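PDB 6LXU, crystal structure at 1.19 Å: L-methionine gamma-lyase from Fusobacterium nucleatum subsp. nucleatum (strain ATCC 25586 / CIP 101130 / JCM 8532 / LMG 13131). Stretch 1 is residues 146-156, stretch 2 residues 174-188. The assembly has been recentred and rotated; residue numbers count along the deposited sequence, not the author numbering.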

# COMPACT_ATOMS: atom_id res chain seq x y z
N ALA A 146 8.24 -18.47 -44.57
CA ALA A 146 9.17 -18.45 -43.43
C ALA A 146 9.06 -19.67 -42.52
O ALA A 146 9.99 -19.93 -41.74
CB ALA A 146 8.97 -17.19 -42.61
N MET A 147 7.96 -20.41 -42.58
CA MET A 147 7.76 -21.58 -41.72
C MET A 147 8.82 -22.65 -42.00
O MET A 147 9.14 -22.92 -43.16
CB MET A 147 6.36 -22.19 -41.92
CG MET A 147 5.21 -21.35 -41.37
SD MET A 147 5.23 -21.12 -39.58
CE MET A 147 5.06 -22.81 -39.00
N LYS A 148 9.35 -23.24 -40.93
CA LYS A 148 10.32 -24.34 -41.03
C LYS A 148 9.90 -25.45 -40.09
O LYS A 148 9.07 -25.25 -39.19
CB LYS A 148 11.72 -23.85 -40.67
CG LYS A 148 12.21 -22.73 -41.55
CD LYS A 148 13.72 -22.59 -41.52
CE LYS A 148 14.21 -22.13 -40.17
NZ LYS A 148 15.69 -22.05 -40.14
N LYS A 149 10.49 -26.62 -40.27
CA LYS A 149 10.18 -27.75 -39.41
C LYS A 149 10.42 -27.44 -37.92
O LYS A 149 9.68 -27.92 -37.07
CB LYS A 149 11.02 -28.97 -39.80
CG LYS A 149 10.60 -30.24 -39.08
CD LYS A 149 11.39 -31.45 -39.58
CE LYS A 149 10.81 -32.75 -39.05
NZ LYS A 149 9.52 -33.10 -39.72
N ASN A 150 11.46 -26.66 -37.64
CA ASN A 150 11.82 -26.29 -36.26
C ASN A 150 11.21 -24.96 -35.79
O ASN A 150 11.60 -24.46 -34.73
CB ASN A 150 13.35 -26.27 -36.08
CG ASN A 150 14.02 -25.20 -36.90
OD1 ASN A 150 13.62 -24.92 -38.03
ND2 ASN A 150 15.05 -24.58 -36.34
N THR A 151 10.25 -24.39 -36.53
CA THR A 151 9.51 -23.21 -36.05
C THR A 151 8.68 -23.60 -34.85
O THR A 151 7.76 -24.41 -34.94
CB THR A 151 8.64 -22.60 -37.14
OG1 THR A 151 9.47 -22.30 -38.26
CG2 THR A 151 7.96 -21.31 -36.64
N ARG A 152 9.05 -23.05 -33.69
CA ARG A 152 8.35 -23.35 -32.45
C ARG A 152 7.33 -22.27 -32.07
O ARG A 152 6.37 -22.57 -31.37
CB ARG A 152 9.39 -23.52 -31.33
CG ARG A 152 8.86 -23.77 -29.94
CD ARG A 152 7.94 -24.97 -29.84
NE ARG A 152 7.63 -25.30 -28.45
CZ ARG A 152 6.58 -26.00 -28.04
NH1 ARG A 152 5.70 -26.49 -28.93
NH2 ARG A 152 6.41 -26.25 -26.75
N VAL A 153 7.57 -21.03 -32.49
CA VAL A 153 6.70 -19.91 -32.14
C VAL A 153 6.48 -19.04 -33.36
O VAL A 153 7.41 -18.68 -34.08
CB VAL A 153 7.32 -19.04 -31.01
CG1 VAL A 153 6.59 -17.70 -30.85
CG2 VAL A 153 7.32 -19.80 -29.70
N VAL A 154 5.21 -18.67 -33.56
CA VAL A 154 4.84 -17.55 -34.40
C VAL A 154 4.30 -16.49 -33.44
O VAL A 154 3.33 -16.76 -32.72
CB VAL A 154 3.81 -17.95 -35.49
CG1 VAL A 154 3.25 -16.74 -36.19
CG2 VAL A 154 4.46 -18.90 -36.48
N TYR A 155 4.96 -15.34 -33.38
CA TYR A 155 4.67 -14.30 -32.38
C TYR A 155 4.09 -13.11 -33.10
O TYR A 155 4.71 -12.59 -34.03
CB TYR A 155 5.94 -13.93 -31.63
CG TYR A 155 5.71 -12.97 -30.49
CD1 TYR A 155 5.57 -11.62 -30.73
CD2 TYR A 155 5.59 -13.41 -29.19
CE1 TYR A 155 5.32 -10.72 -29.70
CE2 TYR A 155 5.36 -12.53 -28.13
CZ TYR A 155 5.22 -11.18 -28.40
OH TYR A 155 5.00 -10.31 -27.33
N LEU A 156 2.89 -12.67 -32.68
CA LEU A 156 2.14 -11.64 -33.39
C LEU A 156 1.68 -10.54 -32.47
O LEU A 156 1.50 -10.74 -31.26
CB LEU A 156 0.91 -12.25 -34.07
CG LEU A 156 1.18 -13.46 -34.97
CD1 LEU A 156 -0.12 -14.14 -35.36
CD2 LEU A 156 1.98 -13.07 -36.19
N LYS A 174 -3.78 -20.34 -38.60
CA LYS A 174 -3.93 -21.51 -39.49
C LYS A 174 -2.63 -21.84 -40.19
O LYS A 174 -2.26 -23.01 -40.29
CB LYS A 174 -5.05 -21.28 -40.50
CG LYS A 174 -6.41 -21.37 -39.85
CD LYS A 174 -7.47 -20.95 -40.83
CE LYS A 174 -8.83 -21.03 -40.19
NZ LYS A 174 -9.87 -20.53 -41.11
N ILE A 175 -1.92 -20.82 -40.65
CA ILE A 175 -0.61 -21.04 -41.30
C ILE A 175 0.38 -21.63 -40.32
O ILE A 175 1.06 -22.62 -40.61
CB ILE A 175 -0.07 -19.73 -41.91
CG1 ILE A 175 -0.97 -19.31 -43.07
CG2 ILE A 175 1.38 -19.88 -42.38
CD1 ILE A 175 -0.79 -17.88 -43.50
N ALA A 176 0.48 -21.03 -39.13
CA ALA A 176 1.40 -21.54 -38.11
C ALA A 176 1.13 -23.00 -37.75
O ALA A 176 2.06 -23.80 -37.60
CB ALA A 176 1.30 -20.67 -36.86
N HIS A 177 -0.15 -23.33 -37.63
CA HIS A 177 -0.56 -24.64 -37.17
C HIS A 177 -0.45 -25.75 -38.23
O HIS A 177 -0.69 -26.91 -37.90
CB HIS A 177 -1.96 -24.58 -36.57
CG HIS A 177 -1.99 -23.88 -35.24
ND1 HIS A 177 -3.07 -23.14 -34.82
CD2 HIS A 177 -1.06 -23.80 -34.26
CE1 HIS A 177 -2.81 -22.65 -33.62
NE2 HIS A 177 -1.60 -23.03 -33.25
N THR A 178 -0.01 -25.41 -39.43
CA THR A 178 0.40 -26.45 -40.39
C THR A 178 1.61 -27.23 -39.86
O THR A 178 1.84 -28.36 -40.29
CB THR A 178 0.72 -25.89 -41.78
OG1 THR A 178 1.81 -24.97 -41.72
CG2 THR A 178 -0.49 -25.22 -42.41
N ASN A 179 2.39 -26.63 -38.95
CA ASN A 179 3.42 -27.36 -38.22
C ASN A 179 2.84 -27.74 -36.85
O ASN A 179 2.51 -26.84 -36.07
CB ASN A 179 4.65 -26.47 -38.10
CG ASN A 179 5.81 -27.15 -37.38
OD1 ASN A 179 5.61 -27.99 -36.52
ND2 ASN A 179 7.02 -26.76 -37.75
N PRO A 180 2.71 -29.05 -36.55
CA PRO A 180 2.06 -29.46 -35.29
C PRO A 180 2.79 -29.06 -33.99
O PRO A 180 2.20 -29.17 -32.92
CB PRO A 180 2.02 -30.99 -35.41
CG PRO A 180 3.13 -31.33 -36.31
CD PRO A 180 3.18 -30.22 -37.32
N ASN A 181 4.05 -28.66 -34.10
CA ASN A 181 4.83 -28.22 -32.94
C ASN A 181 4.82 -26.69 -32.74
O ASN A 181 5.42 -26.20 -31.77
CB ASN A 181 6.27 -28.71 -33.10
CG ASN A 181 7.04 -28.72 -31.79
OD1 ASN A 181 6.53 -29.18 -30.76
ND2 ASN A 181 8.28 -28.24 -31.83
N THR A 182 4.18 -25.93 -33.62
CA THR A 182 4.25 -24.46 -33.54
C THR A 182 3.17 -23.87 -32.63
O THR A 182 1.98 -24.17 -32.78
CB THR A 182 4.14 -23.83 -34.93
OG1 THR A 182 5.14 -24.39 -35.80
CG2 THR A 182 4.29 -22.31 -34.89
N LEU A 183 3.60 -23.00 -31.71
CA LEU A 183 2.68 -22.23 -30.87
C LEU A 183 2.53 -20.82 -31.40
O LEU A 183 3.51 -20.20 -31.80
CB LEU A 183 3.21 -22.16 -29.44
CG LEU A 183 3.29 -23.50 -28.70
CD1 LEU A 183 4.13 -23.34 -27.43
CD2 LEU A 183 1.91 -24.04 -28.38
N VAL A 184 1.29 -20.32 -31.38
CA VAL A 184 1.00 -18.96 -31.76
C VAL A 184 0.80 -18.14 -30.48
O VAL A 184 -0.04 -18.48 -29.65
CB VAL A 184 -0.25 -18.87 -32.67
CG1 VAL A 184 -0.49 -17.42 -33.09
CG2 VAL A 184 -0.09 -19.74 -33.91
N ILE A 185 1.58 -17.06 -30.37
CA ILE A 185 1.57 -16.18 -29.20
C ILE A 185 1.18 -14.80 -29.70
O ILE A 185 1.78 -14.31 -30.65
CB ILE A 185 2.95 -16.13 -28.50
CG1 ILE A 185 3.39 -17.55 -28.14
CG2 ILE A 185 2.90 -15.22 -27.29
CD1 ILE A 185 4.78 -17.65 -27.54
N VAL A 186 0.20 -14.17 -29.05
CA VAL A 186 -0.25 -12.83 -29.43
C VAL A 186 -0.16 -11.88 -28.24
O VAL A 186 -0.69 -12.16 -27.17
CB VAL A 186 -1.69 -12.84 -29.96
CG1 VAL A 186 -2.22 -11.44 -30.21
CG2 VAL A 186 -1.73 -13.65 -31.24
N ASP A 187 0.46 -10.73 -28.49
CA ASP A 187 0.45 -9.61 -27.56
C ASP A 187 -0.81 -8.80 -27.82
O ASP A 187 -0.90 -8.08 -28.82
CB ASP A 187 1.74 -8.80 -27.75
CG ASP A 187 1.85 -7.61 -26.81
OD1 ASP A 187 0.82 -7.20 -26.24
OD2 ASP A 187 2.98 -7.08 -26.68
N ASN A 188 -1.79 -8.96 -26.93
CA ASN A 188 -3.12 -8.36 -27.05
C ASN A 188 -3.27 -7.08 -26.22
O ASN A 188 -4.39 -6.68 -25.90
CB ASN A 188 -4.18 -9.40 -26.64
CG ASN A 188 -5.58 -9.08 -27.15
OD1 ASN A 188 -5.73 -8.58 -28.26
ND2 ASN A 188 -6.60 -9.40 -26.34
O HOH W 1 8.88 -26.94 -34.57
O HOH W 2 7.34 -30.16 -36.24
O HOH W 3 5.25 -7.68 -27.96

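How do the two backbones run? Strands 151-156 and 183-187 lie side by side and parallel, their directions 24° apart, with Val153 paired to Leu183 and the register kept through Leu156 and Val186. The hydrogen bonds alternate as parallel strands require: Leu183 N donates to Arg152 O (2.8 Å), Val154 N to Leu183 O (2.9 Å), Ile185 N to Val154 O (2.9 Å), Leu156 N to Ile185 O (2.8 Å) and Asp187 N to Leu156 O (3.0 Å). CA-H groups approach the same carbonyls, as in Val153 CA to Leu183 O at 3.2 Å.

What secures the turns that precede the strands? Each side has a type I turn or two, and side chains of stretch 2 reach backbone carbonyls of stretch 1. Asn179 ND2 donates to Lys149 O (3.0 Å) and, weakly, to Lys148 O (2.9 Å), while Thr182 OG1 donates to Thr151 O at 2.8 Å. One water extends this network, donating to Asn179 OD1 (2.8 Å) and weakly to Lys149 O (3.3 Å).

Which side chains meet across the sheet? On one face Val153 CG1 lies 3.8 Å from Ile185 CD1, and Tyr155 CE2 lies 3.7 Å from Ile185 CG2. On the other, Leu156 CD1 packs against Val184 CG1 (4.0 Å), and Val154 CG2 touches Ala176 CB (3.6 Å), bringing the helix against the strand. Nearby, Met147 points toward stretch 2, its CE 3.8 Å from Asn179 CB.

How do the polar ends fit in? The CB of Arg152 points away, yet its side chain returns: NH1 donates to Asn181 O (2.9 Å) near the guanidinium plane, while Leu183 CD1 covers one face, 3.7 Å from Arg152 CZ. Farther along, a water accepts from Tyr155 OH (2.7 Å) and donates to Asp187 OD2 (2.7 Å), linking hydroxyl to carboxylate.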